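Local coordinates for myosin IE heavy chain (Dictyostelium discoideum, PDB 1LKX), which works as a single-headed myosin motor with an actin-activated ATPase, and may move membranes relative to actin, at residues Pro141-Phe146 and Trp363-Ile368; Ser173-Lys178 and Ile372-Glu377; Cys308-Gln313 and Ser538-Val543. All blocks are in the same frame, centred on the assembly; numbering follows the deposited sequence.

Contact 1 (Pro141-Phe146 and Trp363-Ile368); sequences PLLEAF and WLVSKI
The helical segments Pro141-Phe146 and Trp363-Ile368 run almost exactly antiparallel, at 173°, with their axes 11.0 Å apart and the CA atoms of Leu143 and Val365 closest across the gap. That spacing leaves room for branched side chains to fill the space between the backbones. Leu364 is the most deeply engaged of them. With CG roughly anti to its backbone N (chi1 -150°), it spreads its two methyls over different partners. CD2 meets Leu142 CD1, the tip of a side chain that crosses it obliquely. Leu364 CD1 lies over one face of the Phe146 ring, 3.8 Å from its centroid, displaced toward the rim at Phe146 CD1, a CH-pi contact made by a side chain crossing that of Phe146 at about a right angle. Ile368, one turn along, rests its CD1 against both leucines of the other helix, 3.8 Å from Leu142 CD1 and 4.0 Å from Leu143 CD2. The same Leu143 methyl also reaches Val365 CG1 at 3.7 Å. An alanine in place of Leu364 would remove CG and both methyls and would probably leave the Phe146 face and the Leu142 tip poorly packed. Leu256 touches both Leu142 and Ile368, while helices 242-255 and 260-276 pack against Leu142 and Phe146, so the seam is closed in. Every residue that meets across it is buried and apolar. Within the motor domain, helix 127-147 is thus joined to helix 342-372 by hydrophobic burial, with a methyl over an aromatic face as part of it.

Contact 2 (Ser173-Lys178 and Ile372-Glu377); sequences SPIGGK and INCTTE. Unlike the reference sequence in segment 372-377: Ile372 (reference Ser), Asn373 (reference Ile), Cys374 (reference Val), Thr375 (reference His), Thr376 (reference Arg).
Ile175 lays its CD1 against two side chains of the opposing loop, 4.0 Å from Glu377 CB and 4.1 Å from Cys374 SG. Its CG1 lies between the backbone N and the carbonyl carbon (chi1 73°), and chi2 then extends CD1 toward that pair. Cys374, with SG anti to its backbone N, also brings CB 3.6 Å from Ile175 O. Next comes the backbone. Gly177 N donates to Ile372 O over 3.2 Å in a nearly straight bond, approaching from above the carbonyl plane. Gly177 O receives a CA-H...O contact from Asn373 CA at 3.3 Å. Gly176 suits this close passage: a beta carbon there would be jammed against the carbonyl of Ile175. Beyond it, the side-chain amide of Asn373 lies beside Lys178, Asn373 CG being 3.9 Å from Lys178 CB. The loop begins as helix 342-372 ends, and it lies along strand 174-182, an outermost strand of the central mixed sheet. Ile175 and Gly176 both face Gln167 of the neighbouring strand 161-168 in a classic beta bulge, and Cys374 touches Gln167 as well. Pro174 of the strand and Ile372 of the loop both pack on helix 127-147.

Contact 3 (Cys308-Gln313 and Ser538-Val543); sequences CLKTDQ and SSDPLV
Two hydrogen bonds hold the turn after helix 299-309 to the approach to helix 541-546. Ser538 OG, anti to its backbone N, donates to Leu309 O nearly along the C=O axis. Ser539 N donates to Lys310 O at 3.1 Å, in the carbonyl plane. Both acceptors belong to a helix end: Lys310, with positive phi, is the C-prime residue of a Schellman motif. The same Ser538 OG accepts from Asp540 N at 3.2 Å, closing an ST turn, so one hydroxyl links the two segments and shapes its own. Asp540 then occupies the N-cap position of the next helix, its OD1 taking a weak bond from Val543 N. Among the carbon contacts, Thr311 CG2 sits against Ser538 CB, Leu309 CD2 reaches Val543 CG2 at 4.3 Å, and the Lys310 chain, extended as far as CE and bent at its end, passes obliquely over Asp540, Lys310 CD to Asp540 CB 3.7 Å. Charge is only loosely involved between the segments, Lys310 NZ being 5.7 Å from Asp540 OD2. That oxygen is instead salt-bridged to Arg268 of helix 260-276. Leu309 and Leu542 also pack on this helix, at Ala272 and Ile269, while helix 342-372 lies against Leu309 through Leu356.

How the contacts relate
From the N terminus, the chain lays down the first halves of contacts 1, 2 and 3 in that order, at 141-146, 173-178 and 308-313, and supplies the second halves in the same order, at 363-368, 372-377 and 538-543. Each contact therefore closes a loop of about 200 residues, and every pair of loops crosses; none nests. Helix 342-372 is the shared element: contact 1 joins it to helix 127-147, and its end leads into contact 2 at the edge of the central sheet. Contact 3, peripheral, meets contact 1 where Trp363 CE2 packs on Leu542 CD1 at 3.8 Å. Contacts 2 and 3 stay apart, about 17 Å between nearest atoms.

Contact 1 (Pro141-Phe146 and Trp363-Ile368)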
loop_
_atom_site.group_PDB
_atom_site.type_symbol
_atom_site.label_atom_id
_atom_site.label_comp_id
_atom_site.label_asym_id
_atom_site.label_seq_id
_atom_site.Cartn_x
_atom_site.Cartn_y
_atom_site.Cartn_z
ATOM N N PRO A 141 -9.791 -0.449 -11.001
ATOM C CA PRO A 141 -10.754 0.658 -10.974
ATOM C C PRO A 141 -11.820 0.446 -9.925
ATOM O O PRO A 141 -12.304 1.390 -9.310
ATOM C CB PRO A 141 -11.348 0.643 -12.380
ATOM C CG PRO A 141 -10.227 0.110 -13.210
ATOM C CD PRO A 141 -9.701 -1.020 -12.356
ATOM N N LEU A 142 -12.178 -0.817 -9.737
ATOM C CA LEU A 142 -13.203 -1.222 -8.782
ATOM C C LEU A 142 -12.776 -0.918 -7.341
ATOM O O LEU A 142 -13.442 -0.171 -6.633
ATOM C CB LEU A 142 -13.485 -2.716 -8.974
ATOM C CG LEU A 142 -14.876 -3.280 -8.683
ATOM C CD1 LEU A 142 -15.015 -3.581 -7.220
ATOM C CD2 LEU A 142 -15.927 -2.293 -9.113
ATOM N N LEU A 143 -11.660 -1.489 -6.910
ATOM C CA LEU A 143 -11.169 -1.241 -5.568
ATOM C C LEU A 143 -10.790 0.213 -5.360
ATOM O O LEU A 143 -11.002 0.764 -4.286
ATOM C CB LEU A 143 -9.950 -2.104 -5.282
ATOM C CG LEU A 143 -10.211 -3.606 -5.224
ATOM C CD1 LEU A 143 -8.901 -4.335 -4.985
ATOM C CD2 LEU A 143 -11.225 -3.911 -4.130
ATOM N N GLU A 144 -10.214 0.835 -6.382
ATOM C CA GLU A 144 -9.811 2.231 -6.272
ATOM C C GLU A 144 -11.003 3.115 -5.916
ATOM O O GLU A 144 -10.870 4.065 -5.150
ATOM C CB GLU A 144 -9.165 2.683 -7.578
ATOM C CG GLU A 144 -7.825 3.367 -7.370
ATOM C CD GLU A 144 -6.840 3.142 -8.533
ATOM O OE1 GLU A 144 -6.350 1.987 -8.675
ATOM O OE2 GLU A 144 -6.559 4.108 -9.299
ATOM N N ALA A 145 -12.175 2.781 -6.448
ATOM C CA ALA A 145 -13.374 3.563 -6.183
ATOM C C ALA A 145 -13.774 3.536 -4.715
ATOM O O ALA A 145 -14.172 4.558 -4.162
ATOM C CB ALA A 145 -14.517 3.068 -7.044
ATOM N N PHE A 146 -13.669 2.370 -4.080
ATOM C CA PHE A 146 -14.017 2.241 -2.665
ATOM C C PHE A 146 -12.854 2.441 -1.673
ATOM O O PHE A 146 -13.083 2.755 -0.510
ATOM C CB PHE A 146 -14.653 0.873 -2.389
ATOM C CG PHE A 146 -15.957 0.647 -3.106
ATOM C CD1 PHE A 146 -15.970 0.271 -4.453
ATOM C CD2 PHE A 146 -17.173 0.845 -2.441
ATOM C CE1 PHE A 146 -17.171 0.099 -5.119
ATOM C CE2 PHE A 146 -18.377 0.677 -3.099
ATOM C CZ PHE A 146 -18.382 0.305 -4.436
ATOM N N TRP A 363 -15.706 -7.227 2.142
ATOM C CA TRP A 363 -16.584 -8.136 1.432
ATOM C C TRP A 363 -16.294 -8.038 -0.060
ATOM O O TRP A 363 -16.087 -9.040 -0.746
ATOM C CB TRP A 363 -18.034 -7.759 1.681
ATOM C CG TRP A 363 -18.961 -8.541 0.839
ATOM C CD1 TRP A 363 -19.420 -9.800 1.079
ATOM C CD2 TRP A 363 -19.542 -8.129 -0.403
ATOM N NE1 TRP A 363 -20.262 -10.200 0.065
ATOM C CE2 TRP A 363 -20.356 -9.193 -0.858
ATOM C CE3 TRP A 363 -19.456 -6.964 -1.175
ATOM C CZ2 TRP A 363 -21.084 -9.129 -2.053
ATOM C CZ3 TRP A 363 -20.183 -6.898 -2.365
ATOM C CH2 TRP A 363 -20.989 -7.979 -2.790
ATOM N N LEU A 364 -16.293 -6.808 -0.553
ATOM C CA LEU A 364 -16.030 -6.541 -1.946
ATOM C C LEU A 364 -14.758 -7.246 -2.415
ATOM O O LEU A 364 -14.756 -7.836 -3.487
ATOM C CB LEU A 364 -15.892 -5.042 -2.160
ATOM C CG LEU A 364 -16.315 -4.476 -3.518
ATOM C CD1 LEU A 364 -15.778 -3.049 -3.653
ATOM C CD2 LEU A 364 -15.781 -5.334 -4.642
ATOM N N VAL A 365 -13.677 -7.203 -1.638
ATOM C CA VAL A 365 -12.459 -7.874 -2.091
ATOM C C VAL A 365 -12.650 -9.385 -2.167
ATOM O O VAL A 365 -12.349 -9.998 -3.184
ATOM C CB VAL A 365 -11.224 -7.578 -1.201
ATOM C CG1 VAL A 365 -10.958 -6.104 -1.145
ATOM C CG2 VAL A 365 -11.439 -8.104 0.167
ATOM N N SER A 366 -13.158 -9.997 -1.108
ATOM C CA SER A 366 -13.366 -11.442 -1.130
ATOM C C SER A 366 -14.340 -11.802 -2.242
ATOM O O SER A 366 -14.220 -12.851 -2.862
ATOM C CB SER A 366 -13.918 -11.917 0.202
ATOM O OG SER A 366 -15.071 -11.166 0.511
ATOM N N LYS A 367 -15.299 -10.926 -2.503
ATOM C CA LYS A 367 -16.268 -11.187 -3.552
ATOM C C LYS A 367 -15.514 -11.273 -4.864
ATOM O O LYS A 367 -15.795 -12.118 -5.699
ATOM C CB LYS A 367 -17.317 -10.071 -3.614
ATOM C CG LYS A 367 -18.691 -10.533 -4.084
ATOM C CD LYS A 367 -18.658 -10.994 -5.530
ATOM C CE LYS A 367 -19.670 -12.129 -5.783
ATOM N NZ LYS A 367 -21.101 -11.804 -5.429
ATOM N N ILE A 368 -14.552 -10.387 -5.043
ATOM C CA ILE A 368 -13.744 -10.399 -6.250
ATOM C C ILE A 368 -12.886 -11.656 -6.250
ATOM O O ILE A 368 -12.884 -12.412 -7.217
ATOM C CB ILE A 368 -12.828 -9.172 -6.320
ATOM C CG1 ILE A 368 -13.672 -7.907 -6.448
ATOM C CG2 ILE A 368 -11.894 -9.281 -7.504
ATOM C CD1 ILE A 368 -12.862 -6.642 -6.524
#

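Contact 2 (Ser173-Lys178 and Ile372-Glu377)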
loop_
_atom_site.group_PDB
_atom_site.type_symbol
_atom_site.label_atom_id
_atom_site.label_comp_id
_atom_site.label_asym_id
_atom_site.label_seq_id
_atom_site.Cartn_x
_atom_site.Cartn_y
_atom_site.Cartn_z
ATOM N N SER A 173 1.143 -19.049 -18.447
ATOM C CA SER A 173 -0.116 -18.393 -18.780
ATOM C C SER A 173 -0.827 -17.869 -17.536
ATOM O O SER A 173 -0.690 -18.430 -16.446
ATOM C CB SER A 173 -1.043 -19.368 -19.491
ATOM O OG SER A 173 -0.510 -19.769 -20.732
ATOM N N PRO A 174 -1.595 -16.777 -17.684
ATOM C CA PRO A 174 -2.335 -16.178 -16.572
ATOM C C PRO A 174 -3.443 -17.149 -16.222
ATOM O O PRO A 174 -4.275 -17.449 -17.063
ATOM C CB PRO A 174 -2.916 -14.903 -17.180
ATOM C CG PRO A 174 -2.130 -14.675 -18.427
ATOM C CD PRO A 174 -1.843 -16.038 -18.930
ATOM N N ILE A 175 -3.471 -17.664 -15.005
ATOM C CA ILE A 175 -4.542 -18.596 -14.657
ATOM C C ILE A 175 -5.472 -17.977 -13.625
ATOM O O ILE A 175 -6.548 -18.503 -13.364
ATOM C CB ILE A 175 -4.011 -19.942 -14.085
ATOM C CG1 ILE A 175 -3.470 -19.744 -12.669
ATOM C CG2 ILE A 175 -2.921 -20.505 -14.978
ATOM C CD1 ILE A 175 -3.016 -21.027 -12.003
ATOM N N GLY A 176 -5.052 -16.862 -13.032
ATOM C CA GLY A 176 -5.883 -16.195 -12.045
ATOM C C GLY A 176 -5.109 -15.220 -11.183
ATOM O O GLY A 176 -4.007 -14.798 -11.530
ATOM N N GLY A 177 -5.691 -14.854 -10.052
ATOM C CA GLY A 177 -5.011 -13.944 -9.154
ATOM C C GLY A 177 -5.765 -13.766 -7.856
ATOM O O GLY A 177 -6.976 -13.913 -7.832
ATOM N N LYS A 178 -5.063 -13.479 -6.768
ATOM C CA LYS A 178 -5.748 -13.255 -5.509
ATOM C C LYS A 178 -5.223 -11.973 -4.873
ATOM O O LYS A 178 -4.024 -11.696 -4.863
ATOM C CB LYS A 178 -5.603 -14.463 -4.561
ATOM C CG LYS A 178 -4.318 -14.535 -3.774
ATOM C CD LYS A 178 -4.502 -13.966 -2.371
ATOM C CE LYS A 178 -3.146 -13.639 -1.696
ATOM N NZ LYS A 178 -2.435 -12.481 -2.310
ATOM N N ILE A 372 -11.898 -14.312 -9.213
ATOM C CA ILE A 372 -10.533 -14.308 -9.714
ATOM C C ILE A 372 -9.577 -15.369 -9.211
ATOM O O ILE A 372 -8.753 -15.861 -9.971
ATOM C CB ILE A 372 -9.894 -12.956 -9.456
ATOM C CG1 ILE A 372 -10.639 -11.888 -10.243
ATOM C CG2 ILE A 372 -8.454 -12.955 -9.901
ATOM C CD1 ILE A 372 -10.060 -10.503 -10.056
ATOM N N ASN A 373 -9.667 -15.720 -7.940
ATOM C CA ASN A 373 -8.757 -16.703 -7.377
ATOM C C ASN A 373 -8.948 -18.115 -7.913
ATOM O O ASN A 373 -10.026 -18.684 -7.795
ATOM C CB ASN A 373 -8.899 -16.728 -5.868
ATOM C CG ASN A 373 -7.871 -17.599 -5.215
ATOM O OD1 ASN A 373 -7.969 -17.899 -4.038
ATOM N ND2 ASN A 373 -6.867 -18.008 -5.975
ATOM N N CYS A 374 -7.889 -18.682 -8.489
ATOM C CA CYS A 374 -7.940 -20.037 -9.041
ATOM C C CYS A 374 -7.564 -21.090 -8.010
ATOM O O CYS A 374 -6.423 -21.153 -7.572
ATOM C CB CYS A 374 -6.994 -20.169 -10.235
ATOM S SG CYS A 374 -6.878 -21.855 -10.877
ATOM N N THR A 375 -8.522 -21.927 -7.634
ATOM C CA THR A 375 -8.269 -22.974 -6.659
ATOM C C THR A 375 -7.924 -24.286 -7.350
ATOM O O THR A 375 -7.211 -25.127 -6.790
ATOM C CB THR A 375 -9.497 -23.188 -5.762
ATOM O OG1 THR A 375 -9.747 -21.994 -5.013
ATOM C CG2 THR A 375 -9.265 -24.352 -4.799
ATOM N N THR A 376 -8.444 -24.465 -8.561
ATOM C CA THR A 376 -8.180 -25.665 -9.342
ATOM C C THR A 376 -6.676 -25.916 -9.431
ATOM O O THR A 376 -6.100 -26.644 -8.615
ATOM C CB THR A 376 -8.729 -25.519 -10.774
ATOM O OG1 THR A 376 -10.155 -25.502 -10.733
ATOM C CG2 THR A 376 -8.275 -26.670 -11.653
ATOM N N GLU A 377 -6.052 -25.288 -10.426
ATOM C CA GLU A 377 -4.620 -25.422 -10.695
ATOM C C GLU A 377 -3.691 -24.826 -9.638
ATOM O O GLU A 377 -4.064 -23.935 -8.882
ATOM C CB GLU A 377 -4.288 -24.785 -12.056
ATOM C CG GLU A 377 -4.822 -25.539 -13.260
ATOM C CD GLU A 377 -5.171 -24.620 -14.423
ATOM O OE1 GLU A 377 -6.204 -23.917 -14.336
ATOM O OE2 GLU A 377 -4.414 -24.595 -15.423
#

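Contact 3 (Cys308-Gln313 and Ser538-Val543)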
loop_
_atom_site.group_PDB
_atom_site.type_symbol
_atom_site.label_atom_id
_atom_site.label_comp_id
_atom_site.label_asym_id
_atom_site.label_seq_id
_atom_site.Cartn_x
_atom_site.Cartn_y
_atom_site.Cartn_z
ATOM N N CYS A 308 -33.063 1.572 3.773
ATOM C CA CYS A 308 -32.034 0.981 2.923
ATOM C C CYS A 308 -31.420 -0.264 3.559
ATOM O O CYS A 308 -31.166 -1.262 2.882
ATOM C CB CYS A 308 -30.923 1.999 2.644
ATOM S SG CYS A 308 -31.442 3.497 1.785
ATOM N N LEU A 309 -31.177 -0.198 4.861
ATOM C CA LEU A 309 -30.586 -1.323 5.563
ATOM C C LEU A 309 -31.586 -2.447 5.727
ATOM O O LEU A 309 -31.220 -3.557 6.110
ATOM C CB LEU A 309 -30.072 -0.885 6.934
ATOM C CG LEU A 309 -28.858 0.041 6.904
ATOM C CD1 LEU A 309 -28.497 0.470 8.307
ATOM C CD2 LEU A 309 -27.704 -0.670 6.250
ATOM N N LYS A 310 -32.850 -2.156 5.431
ATOM C CA LYS A 310 -33.925 -3.138 5.546
ATOM C C LYS A 310 -34.052 -3.758 6.942
ATOM O O LYS A 310 -34.044 -4.981 7.090
ATOM C CB LYS A 310 -33.741 -4.250 4.512
ATOM C CG LYS A 310 -33.917 -3.793 3.072
ATOM C CD LYS A 310 -33.982 -4.981 2.117
ATOM C CE LYS A 310 -33.980 -4.543 0.663
ATOM N NZ LYS A 310 -35.080 -3.588 0.370
ATOM N N THR A 311 -34.165 -2.903 7.957
ATOM C CA THR A 311 -34.315 -3.340 9.347
ATOM C C THR A 311 -35.403 -2.518 10.027
ATOM O O THR A 311 -35.894 -1.530 9.476
ATOM C CB THR A 311 -33.020 -3.144 10.179
ATOM O OG1 THR A 311 -32.714 -1.749 10.268
ATOM C CG2 THR A 311 -31.856 -3.875 9.552
ATOM N N ASP A 312 -35.772 -2.925 11.234
ATOM C CA ASP A 312 -36.791 -2.210 11.978
ATOM C C ASP A 312 -36.331 -0.818 12.387
ATOM O O ASP A 312 -35.432 -0.652 13.210
ATOM C CB ASP A 312 -37.192 -2.987 13.225
ATOM C CG ASP A 312 -38.179 -2.223 14.080
ATOM O OD1 ASP A 312 -39.210 -1.765 13.532
ATOM O OD2 ASP A 312 -37.924 -2.078 15.296
ATOM N N GLN A 313 -36.974 0.185 11.809
ATOM C CA GLN A 313 -36.649 1.570 12.096
ATOM C C GLN A 313 -36.515 1.862 13.585
ATOM O O GLN A 313 -35.642 2.620 13.998
ATOM C CB GLN A 313 -37.719 2.472 11.493
ATOM C CG GLN A 313 -37.621 3.914 11.906
ATOM C CD GLN A 313 -38.544 4.793 11.108
ATOM O OE1 GLN A 313 -38.690 5.976 11.402
ATOM N NE2 GLN A 313 -39.173 4.223 10.083
ATOM N N SER A 538 -31.570 -7.578 9.722
ATOM C CA SER A 538 -31.900 -7.103 8.381
ATOM C C SER A 538 -32.405 -8.238 7.502
ATOM O O SER A 538 -32.054 -9.399 7.714
ATOM C CB SER A 538 -30.668 -6.456 7.721
ATOM O OG SER A 538 -30.964 -5.992 6.415
ATOM N N SER A 539 -33.228 -7.896 6.516
ATOM C CA SER A 539 -33.753 -8.892 5.595
ATOM C C SER A 539 -32.912 -8.935 4.309
ATOM O O SER A 539 -32.983 -9.904 3.545
ATOM C CB SER A 539 -35.209 -8.584 5.259
ATOM O OG SER A 539 -35.314 -7.326 4.624
ATOM N N ASP A 540 -32.117 -7.890 4.073
ATOM C CA ASP A 540 -31.270 -7.844 2.882
ATOM C C ASP A 540 -30.158 -8.867 3.037
ATOM O O ASP A 540 -29.400 -8.833 4.005
ATOM C CB ASP A 540 -30.649 -6.449 2.689
ATOM C CG ASP A 540 -29.841 -6.338 1.392
ATOM O OD1 ASP A 540 -28.685 -5.842 1.430
ATOM O OD2 ASP A 540 -30.370 -6.744 0.333
ATOM N N PRO A 541 -30.051 -9.795 2.079
ATOM C CA PRO A 541 -29.018 -10.832 2.116
ATOM C C PRO A 541 -27.606 -10.270 2.320
ATOM O O PRO A 541 -26.773 -10.911 2.962
ATOM C CB PRO A 541 -29.183 -11.533 0.768
ATOM C CG PRO A 541 -29.707 -10.445 -0.114
ATOM C CD PRO A 541 -30.742 -9.800 0.780
ATOM N N LEU A 542 -27.345 -9.076 1.787
ATOM C CA LEU A 542 -26.032 -8.453 1.924
ATOM C C LEU A 542 -25.809 -7.964 3.344
ATOM O O LEU A 542 -24.916 -8.431 4.041
ATOM C CB LEU A 542 -25.883 -7.273 0.961
ATOM C CG LEU A 542 -24.500 -6.604 0.962
ATOM C CD1 LEU A 542 -23.412 -7.624 0.652
ATOM C CD2 LEU A 542 -24.475 -5.494 -0.072
ATOM N N VAL A 543 -26.630 -7.015 3.767
ATOM C CA VAL A 543 -26.522 -6.469 5.108
ATOM C C VAL A 543 -26.182 -7.546 6.111
ATOM O O VAL A 543 -25.110 -7.539 6.685
ATOM C CB VAL A 543 -27.831 -5.802 5.553
ATOM C CG1 VAL A 543 -27.691 -5.295 6.968
ATOM C CG2 VAL A 543 -28.175 -4.661 4.615
#